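Local coordinates for protein 6-pyruvoyl tetrahydrobiopterin synthase (Plasmodium vivax, PDB 3LX3) that belongs to the 6-pyruvoyl tetrahydropterin synthase family and, as a hexamer, carries zinc bound by histidines of its antiparallel beta sheet, at residues V25-H36 with L47-L56; L154-V164 with Q172-I180. All coordinates share one frame; numbering follows the deposited sequence. Where two conformers were deposited one is given.

Interaction 1 of 2, residues V25-H36 with L47-L56; sequences VESPLFSFNCAH and LHGHNYNVSL. With ZN (zinc ion), chain B.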
loop_
_atom_site.group_PDB
_atom_site.type_symbol
_atom_site.label_atom_id
_atom_site.label_comp_id
_atom_site.label_asym_id
_atom_site.label_seq_id
_atom_site.Cartn_x
_atom_site.Cartn_y
_atom_site.Cartn_z
ATOM N N VAL A 25 -2.111 -5.661 15.233
ATOM C CA VAL A 25 -3.307 -5.140 14.621
ATOM C C VAL A 25 -3.016 -3.705 14.112
ATOM O O VAL A 25 -2.482 -2.864 14.818
ATOM C CB VAL A 25 -4.567 -5.155 15.551
ATOM C CG1 VAL A 25 -4.967 -6.586 15.852
ATOM C CG2 VAL A 25 -4.365 -4.332 16.817
ATOM N N GLU A 26 -3.368 -3.491 12.836
ATOM C CA GLU A 26 -3.085 -2.264 12.126
ATOM C C GLU A 26 -4.108 -2.025 11.066
ATOM O O GLU A 26 -4.461 -2.905 10.307
ATOM C CB GLU A 26 -1.667 -2.285 11.524
ATOM C CG GLU A 26 -1.449 -3.042 10.243
ATOM C CD GLU A 26 0.046 -3.216 9.930
ATOM O OE1 GLU A 26 0.846 -2.309 10.280
ATOM O OE2 GLU A 26 0.415 -4.283 9.372
ATOM N N SER A 27 -4.558 -0.788 10.959
ATOM C CA SER A 27 -5.651 -0.483 10.041
ATOM C C SER A 27 -5.722 0.999 9.792
ATOM O O SER A 27 -5.552 1.779 10.723
ATOM C CB SER A 27 -6.994 -0.910 10.642
ATOM O OG SER A 27 -8.026 -0.822 9.626
ATOM N N PRO A 28 -6.029 1.398 8.547
ATOM C CA PRO A 28 -6.344 2.823 8.368
ATOM C C PRO A 28 -7.531 3.299 9.249
ATOM O O PRO A 28 -7.702 4.519 9.454
ATOM C CB PRO A 28 -6.654 2.939 6.857
ATOM C CG PRO A 28 -6.877 1.569 6.382
ATOM C CD PRO A 28 -6.100 0.643 7.275
ATOM N N LEU A 29 -8.320 2.369 9.773
ATOM C CA LEU A 29 -9.377 2.668 10.757
ATOM C C LEU A 29 -8.945 3.159 12.132
ATOM O O LEU A 29 -9.735 3.774 12.828
ATOM C CB LEU A 29 -10.167 1.415 11.062
ATOM C CG LEU A 29 -11.578 1.216 10.551
ATOM C CD1 LEU A 29 -11.952 -0.253 10.831
ATOM C CD2 LEU A 29 -12.559 2.168 11.246
ATOM N N PHE A 30 -7.746 2.776 12.564
ATOM C CA PHE A 30 -7.209 3.088 13.898
ATOM C C PHE A 30 -6.536 4.441 13.698
ATOM O O PHE A 30 -5.287 4.598 13.773
ATOM C CB PHE A 30 -6.161 2.083 14.371
ATOM C CG PHE A 30 -6.624 0.671 14.382
ATOM C CD1 PHE A 30 -7.972 0.354 14.252
ATOM C CD2 PHE A 30 -5.695 -0.347 14.518
ATOM C CE1 PHE A 30 -8.381 -0.955 14.252
ATOM C CE2 PHE A 30 -6.104 -1.663 14.515
ATOM C CZ PHE A 30 -7.455 -1.954 14.384
ATOM N N SER A 31 -7.386 5.407 13.423
ATOM C CA SER A 31 -6.961 6.747 13.035
ATOM C C SER A 31 -7.581 7.802 13.928
ATOM O O SER A 31 -8.709 7.635 14.431
ATOM C CB SER A 31 -7.359 7.046 11.586
ATOM O OG SER A 31 -8.763 6.949 11.403
ATOM N N PHE A 32 -6.859 8.895 14.102
ATOM C CA PHE A 32 -7.411 10.093 14.731
ATOM C C PHE A 32 -6.947 11.280 13.924
ATOM O O PHE A 32 -5.751 11.522 13.787
ATOM C CB PHE A 32 -7.118 10.244 16.241
ATOM C CG PHE A 32 -5.692 9.989 16.688
ATOM C CD1 PHE A 32 -4.855 11.051 17.036
ATOM C CD2 PHE A 32 -5.199 8.686 16.851
ATOM C CE1 PHE A 32 -3.577 10.798 17.544
ATOM C CE2 PHE A 32 -3.921 8.478 17.273
ATOM C CZ PHE A 32 -3.114 9.525 17.620
ATOM N N ASN A 33 -7.908 11.979 13.334
ATOM C CA ASN A 33 -7.628 13.080 12.476
ATOM C C ASN A 33 -7.731 14.358 13.276
ATOM O O ASN A 33 -8.815 14.745 13.724
ATOM C CB ASN A 33 -8.644 13.054 11.343
ATOM C CG ASN A 33 -8.571 11.750 10.504
ATOM O OD1 ASN A 33 -7.664 10.921 10.646
ATOM N ND2 ASN A 33 -9.599 11.544 9.700
ATOM N N CYS A 34 -6.561 14.941 13.550
ATOM C CA CYS A 34 -6.419 15.952 14.579
ATOM C C CYS A 34 -5.577 17.131 14.119
ATOM O O CYS A 34 -4.707 16.998 13.239
ATOM C CB CYS A 34 -5.757 15.376 15.846
ATOM S SG CYS A 34 -6.827 14.218 16.723
ATOM N N ALA A 35 -5.815 18.271 14.769
ATOM C CA ALA A 35 -4.977 19.432 14.618
ATOM C C ALA A 35 -3.960 19.488 15.779
ATOM O O ALA A 35 -4.233 19.010 16.881
ATOM C CB ALA A 35 -5.837 20.700 14.610
ATOM N N HIS A 36 -2.790 20.080 15.525
ATOM C CA HIS A 36 -1.787 20.240 16.557
ATOM C C HIS A 36 -0.771 21.289 16.123
ATOM O O HIS A 36 -0.764 21.704 14.974
ATOM C CB HIS A 36 -1.118 18.888 16.897
ATOM C CG HIS A 36 0.104 18.563 16.094
ATOM N ND1 HIS A 36 1.294 18.215 16.702
ATOM C CD2 HIS A 36 0.313 18.471 14.761
ATOM C CE1 HIS A 36 2.188 17.938 15.763
ATOM N NE2 HIS A 36 1.632 18.102 14.571
ATOM N N LEU A 47 0.003 26.083 13.187
ATOM C CA LEU A 47 -1.114 25.149 13.291
ATOM C C LEU A 47 -1.327 24.349 12.022
ATOM O O LEU A 47 -1.389 24.898 10.929
ATOM C CB LEU A 47 -2.400 25.941 13.612
ATOM C CG LEU A 47 -3.688 25.139 13.762
ATOM C CD1 LEU A 47 -3.649 24.273 14.988
ATOM C CD2 LEU A 47 -4.876 26.122 13.852
ATOM N N HIS A 48 -1.461 23.037 12.186
ATOM C CA HIS A 48 -1.746 22.158 11.064
ATOM C C HIS A 48 -2.403 20.887 11.609
ATOM O O HIS A 48 -2.984 20.919 12.673
ATOM C CB HIS A 48 -0.443 21.901 10.274
ATOM C CG HIS A 48 0.580 21.164 11.068
ATOM N ND1 HIS A 48 1.335 21.756 12.068
ATOM C CD2 HIS A 48 0.918 19.866 11.062
ATOM C CE1 HIS A 48 2.090 20.835 12.642
ATOM N NE2 HIS A 48 1.866 19.664 12.046
ATOM N N GLY A 49 -2.392 19.813 10.835
ATOM C CA GLY A 49 -2.997 18.589 11.302
ATOM C C GLY A 49 -2.529 17.413 10.497
ATOM O O GLY A 49 -1.728 17.550 9.588
ATOM N N HIS A 50 -3.034 16.253 10.911
ATOM C CA HIS A 50 -2.645 14.930 10.431
ATOM C C HIS A 50 -3.779 13.936 10.573
ATOM O O HIS A 50 -4.610 14.040 11.470
ATOM C CB HIS A 50 -1.508 14.402 11.277
ATOM C CG HIS A 50 -0.283 15.257 11.270
ATOM N ND1 HIS A 50 0.483 15.448 10.139
ATOM C CD2 HIS A 50 0.297 15.989 12.247
ATOM C CE1 HIS A 50 1.482 16.259 10.431
ATOM N NE2 HIS A 50 1.400 16.600 11.708
ATOM N N ASN A 51 -3.739 12.909 9.726
ATOM C CA ASN A 51 -4.435 11.675 9.954
ATOM C C ASN A 51 -3.481 10.783 10.716
ATOM O O ASN A 51 -2.670 10.073 10.130
ATOM C CB ASN A 51 -4.781 11.025 8.626
ATOM C CG ASN A 51 -5.620 11.888 7.726
ATOM O OD1 ASN A 51 -6.545 12.560 8.180
ATOM N ND2 ASN A 51 -5.284 11.903 6.424
ATOM N N TYR A 52 -3.510 10.844 12.039
ATOM C CA TYR A 52 -2.660 9.977 12.827
ATOM C C TYR A 52 -3.134 8.547 12.732
ATOM O O TYR A 52 -4.336 8.277 12.676
ATOM C CB TYR A 52 -2.690 10.377 14.290
ATOM C CG TYR A 52 -1.965 11.667 14.674
ATOM C CD1 TYR A 52 -0.636 11.654 15.036
ATOM C CD2 TYR A 52 -2.612 12.894 14.668
ATOM C CE1 TYR A 52 0.045 12.819 15.456
ATOM C CE2 TYR A 52 -1.944 14.047 15.041
ATOM C CZ TYR A 52 -0.626 14.024 15.415
ATOM O OH TYR A 52 -0.029 15.217 15.770
ATOM N N ASN A 53 -2.203 7.604 12.746
ATOM C CA ASN A 53 -2.538 6.190 12.721
ATOM C C ASN A 53 -1.816 5.434 13.847
ATOM O O ASN A 53 -0.690 5.770 14.184
ATOM C CB ASN A 53 -2.087 5.616 11.393
ATOM C CG ASN A 53 -2.561 4.228 11.206
ATOM O OD1 ASN A 53 -1.796 3.276 11.400
ATOM N ND2 ASN A 53 -3.832 4.085 10.937
ATOM N N VAL A 54 -2.484 4.431 14.429
ATOM C CA VAL A 54 -1.986 3.668 15.563
ATOM C C VAL A 54 -2.007 2.218 15.193
ATOM O O VAL A 54 -3.025 1.709 14.721
ATOM C CB VAL A 54 -2.949 3.799 16.798
ATOM C CG1 VAL A 54 -2.534 2.828 17.922
ATOM C CG2 VAL A 54 -2.971 5.184 17.283
ATOM N N SER A 55 -0.902 1.534 15.482
ATOM C CA SER A 55 -0.909 0.079 15.491
ATOM C C SER A 55 -0.516 -0.449 16.851
ATOM O O SER A 55 0.207 0.188 17.593
ATOM C CB SER A 55 -0.033 -0.500 14.413
ATOM O OG SER A 55 1.310 -0.216 14.665
ATOM N N LEU A 56 -0.976 -1.656 17.161
ATOM C CA LEU A 56 -0.664 -2.318 18.429
ATOM C C LEU A 56 -0.060 -3.682 18.152
ATOM O O LEU A 56 -0.603 -4.452 17.355
ATOM C CB LEU A 56 -1.940 -2.489 19.270
ATOM C CG LEU A 56 -1.866 -3.371 20.509
ATOM C CD1 LEU A 56 -0.996 -2.725 21.585
ATOM C CD2 LEU A 56 -3.296 -3.620 21.031
HETATM ZN ZN ZN B . 2.693 17.871 12.765
HETATM O O HOH W 1 -2.774 0.986 12.268
HETATM O O HOH W 2 4.360 18.689 13.635
HETATM O O HOH W 3 4.120 17.646 11.131
#
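His36, His48 and His50 converge from two neighbouring antiparallel strands and close on one zinc ion, each through NE2; the His36 NE2-zinc bond measures 2.1 Å. Two waters add to the coordination and Glu168 completes the metal site. His36 and His48, a backbone-bonded pair, lie side by side with their rings inclined by 67°, whereas His36 and His50 meet rim to rim. Behind the metal, Tyr52 crosses His36 at about a right angle and sets its OH over the centre of the imidazole, 3.4 Å from His36 CG, in an edge-to-face pair. At its root, Tyr52 meets a second ring: CB sits over the middle of the Phe32 face as a CH-pi contact, 3.4 Å from Phe32 CE1. The two six-membered rings are almost parallel, at 7°, yet slid so far apart that they barely overlap. Val54 CG2 then abuts the edge of Phe32, 3.4 Å from CE2. From helix 134-149, Ile137 packs on Phe32 and Tyr52, and Ile141 on Phe32 and Val54.

Where the first strand turns a corner at residues 28-30, Asn53 adds a side-chain bridge to the backbone bond from Val54 N to Phe30 O. A chi1 of -172° swings its amide across to the turn, and in the conformer given ND2 donates to Ser27 O at 2.9 Å from above the carbonyl plane; Phe30 N reaches that oxygen from the opposite face.

The imidazoles are fixed through ND1 by hydrogen bonds to Ser132 OG (His36), Thr46 O (His48) and Asn51 OD1 of a second subunit (His50). The metal site thus probably depends on both strand pairing and subunit contact.

Interaction 2 of 2, residues L154-V164 with Q172-I180; sequences LKTRSVNYMEV and QKATVHRNI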
loop_
_atom_site.group_PDB
_atom_site.type_symbol
_atom_site.label_atom_id
_atom_site.label_comp_id
_atom_site.label_asym_id
_atom_site.label_seq_id
_atom_site.Cartn_x
_atom_site.Cartn_y
_atom_site.Cartn_z
ATOM N N LEU A 154 -5.034 -8.748 30.557
ATOM C CA LEU A 154 -3.870 -9.061 29.718
ATOM C C LEU A 154 -3.035 -10.172 30.377
ATOM O O LEU A 154 -2.578 -11.111 29.704
ATOM C CB LEU A 154 -3.021 -7.811 29.443
ATOM C CG LEU A 154 -3.637 -6.800 28.462
ATOM C CD1 LEU A 154 -3.048 -5.402 28.609
ATOM C CD2 LEU A 154 -3.419 -7.270 27.057
ATOM N N LYS A 155 -2.841 -10.076 31.668
ATOM C CA LYS A 155 -2.066 -11.096 32.348
ATOM C C LYS A 155 -2.750 -12.474 32.387
ATOM O O LYS A 155 -2.066 -13.506 32.293
ATOM C CB LYS A 155 -1.616 -10.601 33.716
ATOM C CG LYS A 155 -0.638 -9.418 33.564
ATOM C CD LYS A 155 0.127 -9.051 34.822
ATOM C CE LYS A 155 1.186 -10.088 35.186
ATOM N NZ LYS A 155 2.299 -10.250 34.215
ATOM N N THR A 156 -4.082 -12.513 32.473
ATOM C CA THR A 156 -4.803 -13.797 32.368
ATOM C C THR A 156 -4.542 -14.489 31.032
ATOM O O THR A 156 -4.602 -15.720 30.921
ATOM C CB THR A 156 -6.364 -13.688 32.587
ATOM O OG1 THR A 156 -7.026 -13.048 31.475
ATOM C CG2 THR A 156 -6.702 -13.012 33.894
ATOM N N ARG A 157 -4.313 -13.688 29.993
ATOM C CA ARG A 157 -4.041 -14.213 28.641
ATOM C C ARG A 157 -2.562 -14.519 28.368
ATOM O O ARG A 157 -2.208 -14.978 27.309
ATOM C CB ARG A 157 -4.552 -13.230 27.581
ATOM C CG ARG A 157 -6.077 -13.030 27.606
ATOM C CD ARG A 157 -6.868 -14.319 27.340
ATOM N NE ARG A 157 -6.467 -14.985 26.115
ATOM C CZ ARG A 157 -7.141 -16.005 25.561
ATOM N NH1 ARG A 157 -8.289 -16.449 26.092
ATOM N NH2 ARG A 157 -6.699 -16.565 24.470
ATOM N N SER A 158 -1.716 -14.251 29.368
ATOM C CA SER A 158 -0.257 -14.467 29.317
ATOM C C SER A 158 0.520 -13.371 28.594
ATOM O O SER A 158 1.710 -13.523 28.327
ATOM C CB SER A 158 0.144 -15.835 28.779
ATOM O OG SER A 158 0.153 -15.916 27.395
ATOM N N VAL A 159 -0.140 -12.265 28.265
ATOM C CA VAL A 159 0.519 -11.188 27.544
ATOM C C VAL A 159 1.596 -10.585 28.440
ATOM O O VAL A 159 1.329 -10.281 29.592
ATOM C CB VAL A 159 -0.482 -10.118 27.092
ATOM C CG1 VAL A 159 0.245 -8.911 26.438
ATOM C CG2 VAL A 159 -1.442 -10.728 26.070
ATOM N N ASN A 160 2.815 -10.470 27.913
ATOM C CA ASN A 160 3.913 -9.855 28.663
ATOM C C ASN A 160 4.616 -8.663 28.002
ATOM O O ASN A 160 5.629 -8.163 28.500
ATOM C CB ASN A 160 4.935 -10.877 29.119
ATOM C CG ASN A 160 5.756 -11.452 28.005
ATOM O OD1 ASN A 160 5.618 -11.114 26.855
ATOM N ND2 ASN A 160 6.696 -12.304 28.384
ATOM N N TYR A 161 4.044 -8.200 26.891
ATOM C CA TYR A 161 4.647 -7.117 26.127
ATOM C C TYR A 161 3.579 -6.423 25.315
ATOM O O TYR A 161 2.782 -7.082 24.636
ATOM C CB TYR A 161 5.684 -7.701 25.183
ATOM C CG TYR A 161 6.423 -6.707 24.323
ATOM C CD1 TYR A 161 7.545 -6.034 24.810
ATOM C CD2 TYR A 161 6.031 -6.471 23.027
ATOM C CE1 TYR A 161 8.238 -5.120 23.984
ATOM C CE2 TYR A 161 6.717 -5.558 22.203
ATOM C CZ TYR A 161 7.820 -4.916 22.697
ATOM O OH TYR A 161 8.514 -3.998 21.946
ATOM N N MET A 162 3.552 -5.080 25.412
ATOM C CA MET A 162 2.596 -4.238 24.692
ATOM C C MET A 162 3.394 -3.136 24.022
ATOM O O MET A 162 4.304 -2.575 24.630
ATOM C CB MET A 162 1.589 -3.608 25.670
ATOM C CG MET A 162 0.648 -4.646 26.289
ATOM S SD MET A 162 -0.635 -5.114 25.160
ATOM C CE MET A 162 -1.624 -3.638 25.215
ATOM N N GLU A 163 3.065 -2.876 22.759
ATOM C CA GLU A 163 3.832 -1.912 21.954
ATOM C C GLU A 163 2.906 -1.172 21.000
ATOM O O GLU A 163 2.118 -1.771 20.269
ATOM C CB GLU A 163 4.908 -2.657 21.168
ATOM C CG GLU A 163 5.691 -1.824 20.172
ATOM C CD GLU A 163 6.456 -2.700 19.185
ATOM O OE1 GLU A 163 7.440 -3.332 19.614
ATOM O OE2 GLU A 163 6.102 -2.675 18.002
ATOM N N VAL A 164 2.985 0.152 21.031
ATOM C CA VAL A 164 2.232 1.018 20.155
ATOM C C VAL A 164 3.143 1.763 19.192
ATOM O O VAL A 164 4.211 2.259 19.580
ATOM C CB VAL A 164 1.422 2.051 21.008
ATOM C CG1 VAL A 164 1.028 3.284 20.262
ATOM C CG2 VAL A 164 0.197 1.343 21.660
ATOM N N GLN A 172 6.672 8.816 8.892
ATOM C CA GLN A 172 7.386 9.036 10.136
ATOM C C GLN A 172 6.617 8.515 11.338
ATOM O O GLN A 172 5.498 8.986 11.625
ATOM C CB GLN A 172 7.747 10.496 10.322
ATOM C CG GLN A 172 6.695 11.481 10.102
ATOM C CD GLN A 172 7.225 12.926 10.166
ATOM O OE1 GLN A 172 8.044 13.339 9.351
ATOM N NE2 GLN A 172 6.735 13.695 11.165
ATOM N N LYS A 173 7.177 7.500 11.971
ATOM C CA LYS A 173 6.478 6.774 13.026
ATOM C C LYS A 173 7.342 6.710 14.272
ATOM O O LYS A 173 8.590 6.703 14.210
ATOM C CB LYS A 173 6.220 5.334 12.571
ATOM C CG LYS A 173 5.522 5.223 11.231
ATOM C CD LYS A 173 5.200 3.776 10.945
ATOM C CE LYS A 173 4.481 3.690 9.600
ATOM N NZ LYS A 173 4.002 2.332 9.322
ATOM N N ALA A 174 6.680 6.667 15.423
ATOM C CA ALA A 174 7.326 6.432 16.695
ATOM C C ALA A 174 6.681 5.249 17.379
ATOM O O ALA A 174 5.473 5.116 17.409
ATOM C CB ALA A 174 7.214 7.666 17.614
ATOM N N THR A 175 7.534 4.402 17.962
ATOM C CA THR A 175 7.132 3.166 18.628
ATOM C C THR A 175 7.637 3.107 20.069
ATOM O O THR A 175 8.846 3.332 20.363
ATOM C CB THR A 175 7.678 1.951 17.866
ATOM O OG1 THR A 175 7.127 1.996 16.552
ATOM C CG2 THR A 175 7.267 0.651 18.527
ATOM N N VAL A 176 6.711 2.815 20.998
ATOM C CA VAL A 176 6.990 2.723 22.422
ATOM C C VAL A 176 6.408 1.415 22.956
ATOM O O VAL A 176 5.443 0.888 22.404
ATOM C CB VAL A 176 6.436 3.959 23.195
ATOM C CG1 VAL A 176 7.176 5.232 22.753
ATOM C CG2 VAL A 176 4.942 4.078 23.010
ATOM N N HIS A 177 7.000 0.897 24.027
ATOM C CA HIS A 177 6.550 -0.381 24.602
ATOM C C HIS A 177 6.638 -0.397 26.103
ATOM O O HIS A 177 7.303 0.457 26.731
ATOM C CB HIS A 177 7.366 -1.559 24.037
ATOM C CG HIS A 177 8.779 -1.588 24.483
ATOM N ND1 HIS A 177 9.822 -1.161 23.686
ATOM C CD2 HIS A 177 9.331 -2.000 25.648
ATOM C CE1 HIS A 177 10.960 -1.312 24.351
ATOM N NE2 HIS A 177 10.690 -1.818 25.543
ATOM N N ARG A 178 5.930 -1.380 26.657
ATOM C CA ARG A 178 5.987 -1.707 28.063
ATOM C C ARG A 178 6.022 -3.219 28.203
ATOM O O ARG A 178 5.257 -3.960 27.604
ATOM C CB ARG A 178 4.802 -1.122 28.804
ATOM C CG ARG A 178 4.993 -1.100 30.315
ATOM C CD ARG A 178 3.706 -0.734 31.040
ATOM N NE ARG A 178 3.225 0.612 30.710
ATOM C CZ ARG A 178 2.062 1.115 31.137
ATOM N NH1 ARG A 178 1.250 0.400 31.888
ATOM N NH2 ARG A 178 1.723 2.333 30.779
ATOM N N ASN A 179 6.917 -3.667 29.082
ATOM C CA ASN A 179 6.943 -5.056 29.499
ATOM C C ASN A 179 6.012 -5.137 30.702
ATOM O O ASN A 179 6.103 -4.292 31.612
ATOM C CB ASN A 179 8.360 -5.428 29.921
ATOM C CG ASN A 179 9.336 -5.330 28.771
ATOM O OD1 ASN A 179 9.278 -6.117 27.829
ATOM N ND2 ASN A 179 10.240 -4.365 28.842
ATOM N N ILE A 180 5.093 -6.095 30.684
ATOM C CA ILE A 180 4.092 -6.191 31.722
ATOM C C ILE A 180 4.070 -7.600 32.321
ATOM O O ILE A 180 4.762 -8.487 31.793
ATOM C CB ILE A 180 2.698 -5.794 31.225
ATOM C CG1 ILE A 180 2.220 -6.702 30.080
ATOM C CG2 ILE A 180 2.694 -4.334 30.722
ATOM C CD1 ILE A 180 0.744 -6.541 29.720
ATOM O OXT ILE A 180 3.380 -7.830 33.336
HETATM O O HOH W 4 8.317 -8.741 27.930
#
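Ile180, the C-terminal residue, folds its side chain back against the start of a beta hairpin formed by strands 161-167 and 172-179, at one border of the antiparallel sheet within the chain. From CB, the longer branch leaves between the backbone N and the carbonyl carbon (chi1 61°), which carries CG1 over the backbone of residues 159-160, 3.7 Å from Val159 O. The chain then runs on extended, and CD1 ends among three apolar side chains: it lies 3.9 Å from Met162 CG and 4.0 Å from Leu154 CB, with Val159 CG1 a little farther off. Leu154 meets it at about a right angle; Met162 and Val159 come in at a slant. The tip thus joins the end of helix 151-156, the linker and the first hairpin strand. At the other end of the residue, the backbone N donates to Asn160 O, approaching well above the carbonyl plane.

Further along, paired backbone bonds link Met162 with Arg178 and Val164 with Val176. On the face carrying Tyr161 and Glu163, the tyrosine ring passes obliquely beside His177, planes at 31°, with OH 3.4 Å from His177 CB. That hydroxyl donates to the anti lone pair of Glu163 OE1, whose OE2 forms a salt bridge with Arg57, while Arg59 makes a cation-pi contact with the ring. Thr175 CG2 presses on the aliphatic part of Glu163, 3.4 Å from CG. Residues 172-175 also pair, in an antiparallel ladder, with a strand of a neighbouring subunit, so the sheet runs on across the interface. At the C-terminus, the bent Lys155 chain ties the helix to the terminal carboxylate by a salt bridge, NZ lying 2.8 Å from Ile180 OXT.

Interactions 1 and 2 are successive parts of one antiparallel sheet, their centres about 19 Å apart, joined where strand 48-61 lies beside strand 161-167. Leu56 makes the direct link: its CD1 rests 3.5 Å from Glu163 O and 3.8 Å from Met162 CE. Interaction 1 supplies three zinc ligands, and the side chain of His48 lies about 5 Å from a bound 2-amino-1,5-dihydropteridine-4,6-dione. Interaction 2 stands farther from the metal, the side chain of Ala174 being about 12 Å from a zinc ion but about 6 Å from a ligand of the same kind. Glu168, between the two hairpin strands of interaction 2, belongs to both the metal site and the ligand pocket.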